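Local coordinates for protein acyltransferase (Streptococcus pneumoniae, PDB 5UG1) that catalyses the transfer of acetyl groups onto the hydroxyls of peptidoglycan, as the catalytic domain of O-acetyltransferase A, captured here as a methylsulfonyl adduct, at residues Thr6-Ser12 with Ala28-Val34; Tyr70-Asp75 with Lys107-Met112. All coordinates share one frame; numbering follows the deposited sequence.

Contact 1. Residues Thr6-Ser12 with Ala28-Val34. With 03S (methanesulfonic acid), chain B.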
ATOM      1  N   THR A   6       2.950  12.307   5.758  1.00 19.08           N
ATOM      2  CA  THR A   6       2.675  11.001   5.182  1.00 17.93           C
ATOM      3  C   THR A   6       3.987  10.342   4.781  1.00 18.48           C
ATOM      4  O   THR A   6       4.799  10.949   4.081  1.00 19.32           O
ATOM      5  CB  THR A   6       1.756  11.125   3.970  1.00 18.27           C
ATOM      6  OG1 THR A   6       0.563  11.825   4.348  1.00 19.43           O
ATOM      7  CG2 THR A   6       1.388   9.754   3.437  1.00 17.14           C
ATOM      8  N   MET A   7       4.198   9.120   5.257  1.00 21.28           N
ATOM      9  CA  MET A   7       5.279   8.258   4.798  1.00 20.21           C
ATOM     10  C   MET A   7       4.663   7.008   4.186  1.00 22.19           C
ATOM     11  O   MET A   7       3.811   6.358   4.809  1.00 16.25           O
ATOM     12  CB  MET A   7       6.232   7.877   5.942  1.00 20.40           C
ATOM     13  CG  MET A   7       7.370   6.965   5.496  1.00 18.72           C
ATOM     14  SD  MET A   7       8.544   6.616   6.786  1.00 25.74           S
ATOM     15  CE  MET A   7       9.510   8.127   6.850  1.00 25.44           C
ATOM     16  N   LEU A   8       5.075   6.688   2.965  1.00 19.39           N
ATOM     17  CA  LEU A   8       4.723   5.433   2.319  1.00 19.37           C
ATOM     18  C   LEU A   8       5.911   4.481   2.436  1.00 19.51           C
ATOM     19  O   LEU A   8       7.044   4.855   2.115  1.00 20.28           O
ATOM     20  CB  LEU A   8       4.352   5.664   0.854  1.00 20.29           C
ATOM     21  CG  LEU A   8       3.822   4.455   0.081  1.00 22.52           C
ATOM     22  CD1 LEU A   8       2.827   4.907  -0.953  1.00 21.49           C
ATOM     23  CD2 LEU A   8       4.969   3.682  -0.586  1.00 23.83           C
ATOM     24  N   ILE A   9       5.660   3.278   2.943  1.00 21.74           N
ATOM     25  CA  ILE A   9       6.647   2.202   2.994  1.00 21.02           C
ATOM     26  C   ILE A   9       6.133   1.131   2.049  1.00 22.35           C
ATOM     27  O   ILE A   9       5.094   0.512   2.320  1.00 24.63           O
ATOM     28  CB  ILE A   9       6.813   1.633   4.407  1.00 22.01           C
ATOM     29  CG1 ILE A   9       7.141   2.725   5.425  1.00 24.25           C
ATOM     30  CG2 ILE A   9       7.849   0.487   4.419  1.00 21.31           C
ATOM     31  CD1 ILE A   9       6.627   2.378   6.828  1.00 21.88           C
ATOM     32  N   GLY A  10       6.834   0.940   0.963  1.00 18.61           N
ATOM     33  CA  GLY A  10       6.316   0.163  -0.127  1.00 19.52           C
ATOM     34  C   GLY A  10       7.272  -0.733  -0.867  1.00 23.94           C
ATOM     35  O   GLY A  10       8.447  -0.700  -0.655  1.00 19.99           O
ATOM     36  N   ASP A  11       6.691  -1.512  -1.761  1.00 21.16           N
ATOM     37  CA  ASP A  11       7.371  -2.509  -2.562  1.00 25.25           C
ATOM     38  C   ASP A  11       7.725  -2.029  -3.977  1.00 25.39           C
ATOM     39  O   ASP A  11       7.646  -0.884  -4.277  1.00 24.01           O
ATOM     40  CB  ASP A  11       6.585  -3.824  -2.569  1.00 23.25           C
ATOM     41  CG  ASP A  11       5.238  -3.705  -3.225  1.00 25.55           C
ATOM     42  OD1 ASP A  11       4.947  -2.711  -3.819  1.00 27.13           O
ATOM     43  OD2 ASP A  11       4.463  -4.621  -3.150  1.00 25.81           O
ATOM     44  N   SER A  12       8.130  -2.948  -4.823  1.00 22.63           N
ATOM     45  CA  SER A  12       8.500  -2.626  -6.177  1.00 22.07           C
ATOM     46  C   SER A  12       7.379  -2.042  -7.007  1.00 20.09           C
ATOM     47  O   SER A  12       7.633  -1.314  -7.891  1.00 25.89           O
ATOM     48  CB  SER A  12       9.037  -3.848  -6.878  1.00 29.80           C
ATOM     49  OG  SER A  12       8.011  -4.708  -7.198  1.00 30.19           O
ATOM     50  N   ALA A  28       5.005  14.213   0.366  1.00 25.85           N
ATOM     51  CA  ALA A  28       4.973  12.899   0.985  1.00 26.61           C
ATOM     52  C   ALA A  28       6.363  12.273   0.930  1.00 24.65           C
ATOM     53  O   ALA A  28       7.168  12.566   0.042  1.00 24.36           O
ATOM     54  CB  ALA A  28       3.955  11.993   0.296  1.00 19.09           C
ATOM     55  N   GLN A  29       6.651  11.438   1.915  1.00 26.09           N
ATOM     56  CA  GLN A  29       7.917  10.726   2.003  1.00 26.66           C
ATOM     57  C   GLN A  29       7.690   9.336   1.429  1.00 25.32           C
ATOM     58  O   GLN A  29       7.053   8.493   2.070  1.00 23.91           O
ATOM     59  CB  GLN A  29       8.404  10.647   3.448  1.00 26.73           C
ATOM     60  CG  GLN A  29       8.763  11.986   4.064  1.00 27.75           C
ATOM     61  CD  GLN A  29       9.172  11.849   5.519  1.00 29.17           C
ATOM     62  OE1 GLN A  29       8.444  12.246   6.425  1.00 29.91           O
ATOM     63  NE2 GLN A  29      10.342  11.284   5.746  1.00 35.94           N
ATOM     64  N   ILE A  30       8.188   9.102   0.221  1.00 22.26           N
ATOM     65  CA  ILE A  30       7.986   7.837  -0.471  1.00 23.79           C
ATOM     66  C   ILE A  30       9.215   6.989  -0.183  1.00 25.36           C
ATOM     67  O   ILE A  30      10.319   7.307  -0.637  1.00 25.85           O
ATOM     68  CB  ILE A  30       7.766   8.035  -1.980  1.00 29.50           C
ATOM     69  CG1 ILE A  30       6.712   9.117  -2.253  1.00 26.40           C
ATOM     70  CG2 ILE A  30       7.320   6.733  -2.646  1.00 25.81           C
ATOM     71  CD1 ILE A  30       5.313   8.746  -1.809  1.00 25.14           C
ATOM     72  N   ASN A  31       9.040   5.934   0.610  1.00 21.06           N
ATOM     73  CA  ASN A  31      10.126   5.019   0.958  1.00 23.40           C
ATOM     74  C   ASN A  31       9.735   3.652   0.397  1.00 25.26           C
ATOM     75  O   ASN A  31       9.135   2.822   1.084  1.00 26.88           O
ATOM     76  CB  ASN A  31      10.360   5.022   2.484  1.00 25.17           C
ATOM     77  CG  ASN A  31      11.341   3.952   2.945  1.00 46.75           C
ATOM     78  OD1 ASN A  31      12.086   3.365   2.152  1.00 52.46           O
ATOM     79  ND2 ASN A  31      11.343   3.694   4.251  1.00 55.83           N
ATOM     80  N   ALA A  32      10.064   3.419  -0.873  1.00 26.47           N
ATOM     81  CA  ALA A  32       9.688   2.188  -1.559  1.00 25.73           C
ATOM     82  C   ALA A  32      10.932   1.544  -2.138  1.00 28.15           C
ATOM     83  O   ALA A  32      11.820   2.242  -2.636  1.00 35.43           O
ATOM     84  CB  ALA A  32       8.658   2.447  -2.674  1.00 18.46           C
ATOM     85  N   GLN A  33      11.037   0.237  -2.024  1.00 26.47           N
ATOM     86  CA  GLN A  33      12.189  -0.510  -2.512  1.00 25.40           C
ATOM     87  C   GLN A  33      11.787  -1.845  -3.097  1.00 25.46           C
ATOM     88  O   GLN A  33      10.735  -2.345  -2.831  1.00 28.52           O
ATOM     89  CB  GLN A  33      13.208  -0.769  -1.402  1.00 41.43           C
ATOM     90  CG  GLN A  33      13.488   0.397  -0.500  1.00 43.74           C
ATOM     91  CD  GLN A  33      14.233  -0.021   0.720  1.00 54.97           C
ATOM     92  OE1 GLN A  33      15.404  -0.388   0.651  1.00 62.61           O
ATOM     93  NE2 GLN A  33      13.567   0.011   1.848  1.00 57.29           N
ATOM     94  N   VAL A  34      12.658  -2.426  -3.880  1.00 27.76           N
ATOM     95  CA  VAL A  34      12.303  -3.577  -4.675  1.00 40.40           C
ATOM     96  C   VAL A  34      11.812  -4.793  -3.911  1.00 41.90           C
ATOM     97  O   VAL A  34      10.788  -5.319  -4.233  1.00 43.33           O
ATOM     98  CB  VAL A  34      13.416  -3.991  -5.650  1.00 41.13           C
ATOM     99  CG1 VAL A  34      12.934  -5.116  -6.517  1.00 42.34           C
ATOM    100  CG2 VAL A  34      13.845  -2.818  -6.494  1.00 36.99           C
TER
HETATM  101  S10 03S B 701       7.819  -6.102  -6.625  1.00 65.06           S
HETATM  102  O11 03S B 701       6.572  -6.584  -7.260  1.00 66.36           O
HETATM  103  O12 03S B 701       7.615  -5.981  -5.165  1.00 66.70           O
HETATM  104  C13 03S B 701       9.047  -7.182  -6.925  1.00 61.02           C

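Contact 2. Residues Tyr70-Asp75 with Lys107-Met112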
ATOM      1  N   TYR A  70       0.070 -13.892   4.803  1.00 22.57           N
ATOM      2  CA  TYR A  70      -0.631 -12.606   4.852  1.00 21.28           C
ATOM      3  C   TYR A  70      -1.433 -12.445   6.140  1.00 23.91           C
ATOM      4  O   TYR A  70      -1.501 -11.339   6.694  1.00 24.31           O
ATOM      5  CB  TYR A  70      -1.552 -12.436   3.644  1.00 21.43           C
ATOM      6  CG  TYR A  70      -2.730 -13.367   3.658  1.00 24.85           C
ATOM      7  CD1 TYR A  70      -2.635 -14.632   3.093  1.00 29.25           C
ATOM      8  CD2 TYR A  70      -3.942 -12.992   4.241  1.00 26.31           C
ATOM      9  CE1 TYR A  70      -3.705 -15.503   3.110  1.00 30.61           C
ATOM     10  CE2 TYR A  70      -5.015 -13.854   4.267  1.00 23.72           C
ATOM     11  CZ  TYR A  70      -4.891 -15.112   3.701  1.00 26.52           C
ATOM     12  OH  TYR A  70      -5.949 -15.996   3.705  1.00 29.27           O
ATOM     13  N   LYS A  71      -2.072 -13.522   6.620  1.00 22.28           N
ATOM     14  CA  LYS A  71      -2.887 -13.411   7.828  1.00 24.47           C
ATOM     15  C   LYS A  71      -2.062 -12.856   8.988  1.00 27.88           C
ATOM     16  O   LYS A  71      -2.372 -11.788   9.533  1.00 27.23           O
ATOM     17  CB  LYS A  71      -3.490 -14.765   8.196  1.00 32.16           C
ATOM     18  CG  LYS A  71      -4.760 -15.135   7.474  1.00 43.61           C
ATOM     19  CD  LYS A  71      -5.176 -16.567   7.873  1.00 55.68           C
ATOM     20  CE  LYS A  71      -6.405 -17.060   7.117  1.00 53.25           C
ATOM     21  NZ  LYS A  71      -6.589 -18.525   7.300  1.00 56.12           N
ATOM     22  N   ASP A  72      -0.977 -13.550   9.352  1.00 22.56           N
ATOM     23  CA  ASP A  72      -0.143 -13.085  10.457  1.00 22.34           C
ATOM     24  C   ASP A  72       0.492 -11.734  10.144  1.00 20.88           C
ATOM     25  O   ASP A  72       0.567 -10.865  11.016  1.00 20.43           O
ATOM     26  CB  ASP A  72       0.934 -14.114  10.791  1.00 23.52           C
ATOM     27  CG  ASP A  72       0.370 -15.346  11.487  1.00 31.10           C
ATOM     28  OD1 ASP A  72      -0.822 -15.335  11.857  1.00 34.87           O
ATOM     29  OD2 ASP A  72       1.118 -16.326  11.672  1.00 32.74           O
ATOM     30  N   ASP A  73       0.944 -11.533   8.904  1.00 20.38           N
ATOM     31  CA  ASP A  73       1.639 -10.288   8.575  1.00 19.32           C
ATOM     32  C   ASP A  73       0.721  -9.077   8.713  1.00 23.63           C
ATOM     33  O   ASP A  73       1.119  -8.051   9.278  1.00 26.34           O
ATOM     34  CB  ASP A  73       2.236 -10.359   7.162  1.00 19.37           C
ATOM     35  CG  ASP A  73       3.653 -10.962   7.148  1.00 28.41           C
ATOM     36  OD1 ASP A  73       4.404 -10.763   8.128  1.00 26.58           O
ATOM     37  OD2 ASP A  73       4.022 -11.642   6.166  1.00 24.55           O
ATOM     38  N   TRP A  74      -0.511  -9.167   8.210  1.00 22.05           N
ATOM     39  CA  TRP A  74      -1.369  -7.992   8.270  1.00 17.87           C
ATOM     40  C   TRP A  74      -1.962  -7.815   9.652  1.00 18.25           C
ATOM     41  O   TRP A  74      -2.141  -6.676  10.096  1.00 22.92           O
ATOM     42  CB  TRP A  74      -2.464  -8.070   7.204  1.00 20.50           C
ATOM     43  CG  TRP A  74      -1.912  -7.846   5.848  1.00 22.21           C
ATOM     44  CD1 TRP A  74      -1.820  -8.754   4.834  1.00 19.71           C
ATOM     45  CD2 TRP A  74      -1.315  -6.631   5.363  1.00 19.04           C
ATOM     46  NE1 TRP A  74      -1.221  -8.169   3.737  1.00 25.35           N
ATOM     47  CE2 TRP A  74      -0.901  -6.870   4.044  1.00 18.44           C
ATOM     48  CE3 TRP A  74      -1.101  -5.368   5.922  1.00 18.95           C
ATOM     49  CZ2 TRP A  74      -0.284  -5.891   3.272  1.00 26.62           C
ATOM     50  CZ3 TRP A  74      -0.508  -4.398   5.156  1.00 26.29           C
ATOM     51  CH2 TRP A  74      -0.096  -4.661   3.845  1.00 27.15           C
ATOM     52  N   ASP A  75      -2.268  -8.918  10.342  1.00 20.27           N
ATOM     53  CA  ASP A  75      -2.592  -8.832  11.762  1.00 21.96           C
ATOM     54  C   ASP A  75      -1.482  -8.119  12.523  1.00 19.52           C
ATOM     55  O   ASP A  75      -1.739  -7.224  13.332  1.00 22.87           O
ATOM     56  CB  ASP A  75      -2.795 -10.224  12.350  1.00 21.39           C
ATOM     57  CG  ASP A  75      -4.142 -10.806  12.029  1.00 25.66           C
ATOM     58  OD1 ASP A  75      -5.002 -10.082  11.470  1.00 26.01           O
ATOM     59  OD2 ASP A  75      -4.332 -11.997  12.354  1.00 24.47           O
ATOM     60  N   LYS A 107      -6.880 -13.623  -1.409  1.00 22.09           N
ATOM     61  CA  LYS A 107      -7.220 -13.730   0.007  1.00 22.71           C
ATOM     62  C   LYS A 107      -6.579 -12.606   0.816  1.00 24.98           C
ATOM     63  O   LYS A 107      -7.208 -12.050   1.722  1.00 30.41           O
ATOM     64  CB  LYS A 107      -6.799 -15.100   0.552  1.00 24.25           C
ATOM     65  CG  LYS A 107      -7.742 -16.262   0.178  1.00 32.85           C
ATOM     66  CD  LYS A 107      -7.124 -17.631   0.534  1.00 28.11           C
ATOM     67  CE  LYS A 107      -8.011 -18.797   0.128  1.00 51.24           C
ATOM     68  NZ  LYS A 107      -7.646 -20.046   0.864  1.00 58.81           N
ATOM     69  N   ALA A 108      -5.335 -12.239   0.498  1.00 20.56           N
ATOM     70  CA  ALA A 108      -4.673 -11.174   1.252  1.00 22.57           C
ATOM     71  C   ALA A 108      -5.398  -9.849   1.065  1.00 22.82           C
ATOM     72  O   ALA A 108      -5.700  -9.147   2.037  1.00 23.57           O
ATOM     73  CB  ALA A 108      -3.205 -11.051   0.837  1.00 19.58           C
ATOM     74  N   ALA A 109      -5.693  -9.497  -0.183  1.00 20.07           N
ATOM     75  CA  ALA A 109      -6.465  -8.292  -0.447  1.00 18.62           C
ATOM     76  C   ALA A 109      -7.773  -8.311   0.331  1.00 21.79           C
ATOM     77  O   ALA A 109      -8.144  -7.316   0.951  1.00 19.99           O
ATOM     78  CB  ALA A 109      -6.728  -8.149  -1.951  1.00 18.65           C
ATOM     79  N   ALA A 110      -8.478  -9.446   0.319  1.00 25.69           N
ATOM     80  CA  ALA A 110      -9.762  -9.525   1.015  1.00 26.13           C
ATOM     81  C   ALA A 110      -9.597  -9.311   2.513  1.00 23.44           C
ATOM     82  O   ALA A 110     -10.395  -8.603   3.141  1.00 26.97           O
ATOM     83  CB  ALA A 110     -10.431 -10.877   0.742  1.00 23.30           C
ATOM     84  N   TYR A 111      -8.572  -9.928   3.103  1.00 24.96           N
ATOM     85  CA  TYR A 111      -8.333  -9.804   4.537  1.00 25.77           C
ATOM     86  C   TYR A 111      -7.966  -8.375   4.928  1.00 19.60           C
ATOM     87  O   TYR A 111      -8.382  -7.895   5.990  1.00 26.43           O
ATOM     88  CB  TYR A 111      -7.229 -10.773   4.956  1.00 25.54           C
ATOM     89  CG  TYR A 111      -7.107 -10.933   6.446  1.00 25.43           C
ATOM     90  CD1 TYR A 111      -8.148 -11.489   7.183  1.00 27.21           C
ATOM     91  CD2 TYR A 111      -5.963 -10.534   7.119  1.00 27.81           C
ATOM     92  CE1 TYR A 111      -8.057 -11.634   8.541  1.00 33.51           C
ATOM     93  CE2 TYR A 111      -5.858 -10.685   8.495  1.00 34.26           C
ATOM     94  CZ  TYR A 111      -6.915 -11.239   9.198  1.00 37.26           C
ATOM     95  OH  TYR A 111      -6.848 -11.402  10.563  1.00 38.42           O
ATOM     96  N   MET A 112      -7.164  -7.693   4.101  1.00 20.23           N
ATOM     97  CA  MET A 112      -6.851  -6.284   4.335  1.00 18.05           C
ATOM     98  C   MET A 112      -8.107  -5.426   4.287  1.00 18.16           C
ATOM     99  O   MET A 112      -8.261  -4.500   5.087  1.00 24.70           O
ATOM    100  CB  MET A 112      -5.841  -5.781   3.302  1.00 26.34           C
ATOM    101  CG  MET A 112      -4.502  -6.514   3.306  1.00 19.92           C
ATOM    102  SD  MET A 112      -3.520  -6.167   1.836  1.00 22.69           S
ATOM    103  CE  MET A 112      -3.142  -4.434   2.146  1.00 23.30           C
TER

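Contact 1. Residues Thr6-Ser12 with Ala28-Val34
Five backbone hydrogen bonds zip Thr6-Ser12 to Ala28-Val34 as parallel strands. Gln29 takes Thr6 O through its N (2.9 Å) and gives its own O to Leu8 N (2.8 Å); Asn31 repeats the pattern between Leu8 O and Gly10 N, and Gln33 N reaches Gly10 O, from above that carbonyl's plane. On one face the Met7 chain, extended to its sulfur and then bent (chi3 -77°), lays CE 3.4 Å from Gln29 NE2. On the other, Leu8 CB meets Ile30 CD1 at 4.2 Å.

Past the last rung the chain turns into the active site. Ser12 OG is bonded covalently to S10 of the methylsulfonyl group (1.5 Å), while Ser12 N donates to its O12 (3.1 Å), the kind of backbone grip an oxyanion hole provides. His145, the probable triad histidine, hydrogen-bonds Ser12 OG. Asp11, at the helix N-cap, reaches OD1 forward to Val13 N and Ala14 N in weak hydrogen bonds.

Strand 29-32, one of the sheet's two edge strands within this chain, follows 6-10 through helices 12-16 and 18-24, a beta-alpha-beta connection in this atypical alpha/beta hydrolase fold; strand 57-61 pairs with the far side of 6-10. Helix 38-50 covers the Met7 and Ile9 face, those two helices the Leu8 and Ile30 face.

Contact 2. Residues Tyr70-Asp75 with Lys107-Met112
Tyr70 and Tyr111 reach across between their helices on different first torsions: Tyr70 holds CG between its backbone N and carbonyl carbon (chi1 69°), which lays the ring flat against the other helix, whereas Tyr111 swings its ring to the far side from its own N (chi1 -168°) and so carries the hydroxyl to Asp75. The backbone of Lys107 and Ala108 lies over one face of the Tyr70 ring, with Ala108 CA 4.0 Å from the ring centroid in a CH-pi contact. Tyr70 CB presses on Ala108 CB at 3.5 Å, and Tyr70 OH ends beside Lys107 CB. Tyr111 CB sits at the edge of the Tyr70 ring, 3.9 Å from CE2.

Deeper in, Met112 lies over one face of the Trp74 indole. Its CG stands 3.6 Å from the centroid of the five-membered ring, almost on the normal; SD approaches obliquely in a Met-aromatic contact, and the turn about the CG-SD bond brings CE to 3.4 Å from Trp74 CZ2. Leu89 of the sheet touches both residues, and Leu115 also packs on Trp74.

Tyr111 OH donates to Asp75 OD1, though the modelled 2.4 Å between these two oxygens is too short to take at face value. The axes of segments 70-75 and 107-112 pass 10.0 Å apart, crossing at -32°, and the segments are joined largely by apolar and aromatic packing, with the phenol-carboxylate pair as the polar contact between them.

In the fold
Both contacts are partly buried, yet they share no element and lie on opposite sides of the chain's centre, about 19 Å apart between centres. Contact 1 belongs to the parallel sheet itself and is cemented mainly by backbone bonds, with side chains sorted onto two faces; its C-terminal end opens into the ligand pocket. Contact 2 is packing between two helices, carried by side chains, with a buried tryptophan and methionine toward the sheet and charged residues toward the solvent side. Helix 38-50 connects the two regions, touching Ile9 and Asn31 in the first and Trp74 in the second. The covalent chemistry belongs to contact 1, whereas the side chain of Trp74 is about 12 Å from the bound methanesulfonic acid group (03S).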